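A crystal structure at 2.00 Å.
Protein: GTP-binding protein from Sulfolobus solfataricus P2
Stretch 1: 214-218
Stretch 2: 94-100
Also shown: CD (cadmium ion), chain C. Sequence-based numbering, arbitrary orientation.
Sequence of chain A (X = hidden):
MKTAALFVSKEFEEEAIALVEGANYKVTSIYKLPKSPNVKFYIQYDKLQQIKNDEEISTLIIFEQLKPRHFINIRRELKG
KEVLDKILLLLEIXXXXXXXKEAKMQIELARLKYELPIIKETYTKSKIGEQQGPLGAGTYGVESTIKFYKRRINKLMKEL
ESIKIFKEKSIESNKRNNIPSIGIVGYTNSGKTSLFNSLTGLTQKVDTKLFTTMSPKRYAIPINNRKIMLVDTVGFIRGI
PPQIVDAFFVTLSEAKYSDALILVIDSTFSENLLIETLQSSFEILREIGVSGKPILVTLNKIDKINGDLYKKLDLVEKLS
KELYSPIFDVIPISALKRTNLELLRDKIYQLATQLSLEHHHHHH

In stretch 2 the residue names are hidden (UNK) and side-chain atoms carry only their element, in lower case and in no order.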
# COMPACT_ATOMS: atom_id res chain seq x y z
N MET A 214 -1.10 10.38 -11.51
CA MET A 214 -1.15 11.16 -10.25
C MET A 214 -0.62 10.47 -8.98
O MET A 214 -0.38 9.22 -8.94
CB MET A 214 -2.56 11.71 -10.00
CG MET A 214 -3.41 10.84 -9.07
SD MET A 214 -5.03 10.37 -9.78
CE MET A 214 -4.48 8.96 -10.84
N SER A 215 -0.41 11.29 -7.95
CA SER A 215 -0.12 10.77 -6.61
C SER A 215 -0.07 11.95 -5.65
O SER A 215 0.52 12.95 -6.02
CB SER A 215 1.16 9.95 -6.61
OG SER A 215 2.30 10.77 -6.31
N PRO A 216 -0.74 11.85 -4.46
CA PRO A 216 -1.66 10.77 -4.02
C PRO A 216 -2.87 10.71 -4.96
O PRO A 216 -3.18 11.75 -5.67
CB PRO A 216 -2.12 11.24 -2.63
CG PRO A 216 -1.98 12.76 -2.74
CD PRO A 216 -0.60 12.83 -3.36
N LYS A 217 -3.52 9.54 -5.02
CA LYS A 217 -4.69 9.34 -5.87
C LYS A 217 -5.97 9.83 -5.23
O LYS A 217 -6.52 9.26 -4.22
CB LYS A 217 -4.82 7.81 -6.27
CG LYS A 217 -4.30 7.48 -7.68
CD LYS A 217 -5.19 6.30 -8.41
CE LYS A 217 -5.01 4.87 -7.84
NZ LYS A 217 -5.84 3.71 -8.69
N ARG A 218 -6.47 10.95 -5.79
CA ARG A 218 -7.72 11.49 -5.33
C ARG A 218 -8.55 11.83 -6.57
O ARG A 218 -8.09 12.57 -7.47
CB ARG A 218 -7.53 12.75 -4.46
CG ARG A 218 -6.55 12.59 -3.23
CD ARG A 218 -6.17 14.01 -2.68
NE ARG A 218 -7.35 14.61 -2.08
CZ ARG A 218 -7.85 14.27 -0.91
NH1 ARG A 218 -7.27 13.33 -0.16
NH2 ARG A 218 -8.94 14.88 -0.47
N UNK A 94 4.63 4.41 -0.12
CA UNK A 94 4.24 5.49 0.85
C UNK A 94 4.31 6.85 0.16
O UNK A 94 3.37 7.65 0.28
c UNK A 94 5.23 1.73 4.44
c UNK A 94 4.22 1.94 3.42
c UNK A 94 6.15 2.73 4.70
c UNK A 94 6.07 3.97 3.94
c UNK A 94 4.14 3.16 2.74
c UNK A 94 5.08 5.47 2.14
c UNK A 94 5.11 4.12 2.91
N UNK A 95 5.40 7.09 -0.57
CA UNK A 95 5.62 8.35 -1.26
C UNK A 95 4.45 8.61 -2.24
O UNK A 95 4.06 9.73 -2.46
c UNK A 95 6.98 8.28 -2.01
N UNK A 96 3.97 7.57 -2.92
CA UNK A 96 2.88 7.71 -3.91
C UNK A 96 1.54 7.92 -3.21
O UNK A 96 0.61 8.47 -3.82
c UNK A 96 4.03 4.93 -6.55
c UNK A 96 4.16 6.35 -5.69
c UNK A 96 4.37 7.55 -6.71
c UNK A 96 2.87 6.45 -4.85
N UNK A 97 1.42 7.54 -1.92
CA UNK A 97 0.10 7.71 -1.31
C UNK A 97 0.07 8.87 -0.33
O UNK A 97 -1.00 9.22 0.16
n UNK A 97 -1.58 3.73 -2.68
c UNK A 97 -0.32 6.45 -0.57
n UNK A 97 0.33 4.55 -2.15
c UNK A 97 -0.28 3.62 -2.86
c UNK A 97 -0.64 5.30 -1.48
c UNK A 97 -1.83 4.81 -1.88
N UNK A 98 1.21 9.47 0.01
CA UNK A 98 1.25 10.49 1.05
C UNK A 98 0.93 11.85 0.43
O UNK A 98 1.49 12.22 -0.58
c UNK A 98 2.68 10.51 1.67
N UNK A 99 0.05 12.61 1.02
CA UNK A 99 -0.17 13.98 0.55
C UNK A 99 0.18 15.02 1.63
O UNK A 99 0.21 16.22 1.32
N UNK A 100 0.51 14.58 2.83
CA UNK A 100 0.83 15.52 3.89
C UNK A 100 2.32 15.84 3.97
O UNK A 100 3.21 15.01 3.58
c UNK A 100 0.39 15.02 5.25
o UNK A 100 1.20 13.96 5.82
CD CD C . -3.24 2.43 -3.45
O HOH W 1 -2.63 7.31 -3.90
O HOH W 2 -3.54 1.59 -1.21
O HOH W 3 -1.59 0.58 -3.18
O HOH W 4 -4.99 1.02 -3.94
O HOH W 5 -2.29 2.15 -5.64

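Position 94 carries seven side-chain carbons, one leading into a six-membered ring with no heteroatom. CB, the nearest of these atoms, is still 10.4 Å from Ser-215 OG, and the side chain touches none of stretch 1. An all-carbon ring of this size without a hydroxyl is Phe-94.

Position 95 has a single side-chain carbon, CB, directed away from stretch 1; the nearest approach is through the backbone, with its O 4.4 Å from Ser-215 OG. One carbon and nothing more gives Ala-95.

Position 96 has four carbons that fork at the second, not at CB. One of the two terminal carbons lies 3.8 Å from Ser-215 OG, while the backbone O is 3.2 Å from Ser-215 CB. The fork pattern is that of Leu-96, with chi1 m and chi2 t, and the terminal carbon near Ser-215 is CD2.

Position 97 shows one carbon followed by a five-membered ring of three carbons and two nitrogens. Its CB points away from stretch 1, its backbone O lies 3.6 Å from Pro-216 CB, and one ring nitrogen sits 2.2 Å from the cadmium ion CD, a coordination distance. Such a ring identifies His-97, and the ligand atom is NE2; four waters and two atoms from elsewhere in the structure complete the metal's shell. The backbone N of His-97 donates a hydrogen bond to Phe-94 O at 2.9 Å in the last turn of the helix.

Position 98 again has one carbon, pointing away, and its backbone O lies 3.5 Å from Pro-216 CD; the lone carbon makes it Ala-98. Its phi/psi of -86/132 leaves the helical region, although its N still makes a weak hydrogen bond to Phe-94 O at 2.8 Å.

Position 99 has no side-chain atoms, and its CA is 3.9 Å from Pro-216 CG; it is Gly-99. An ideal CB would stand 3.2 Å from that same Pro-216 CG, a tight approach that the bare CA avoids.

Position 100 has one carbon and one oxygen, and no contact with stretch 1. With no second carbon to branch, it is Ser-100, whose side chain caps a backbone N just past the stretch.

The contact is small, 219 Å² over both sides, and contains no direct hydrogen bond. Pro-216, after a cis peptide bond, packs against the helix end: its CA makes a CA-H...O contact with Leu-96 O (3.2 Å, 156° at H), and its ring lies against His-97 O and Ala-98 O, the latter left without a polar partner. Water 1 adds a bridge, accepting from Lys-217 N at 2.6 Å and donating weakly to Leu-96 O at 3.4 Å.

Stretch 2, residues 94-100: FALHAGS
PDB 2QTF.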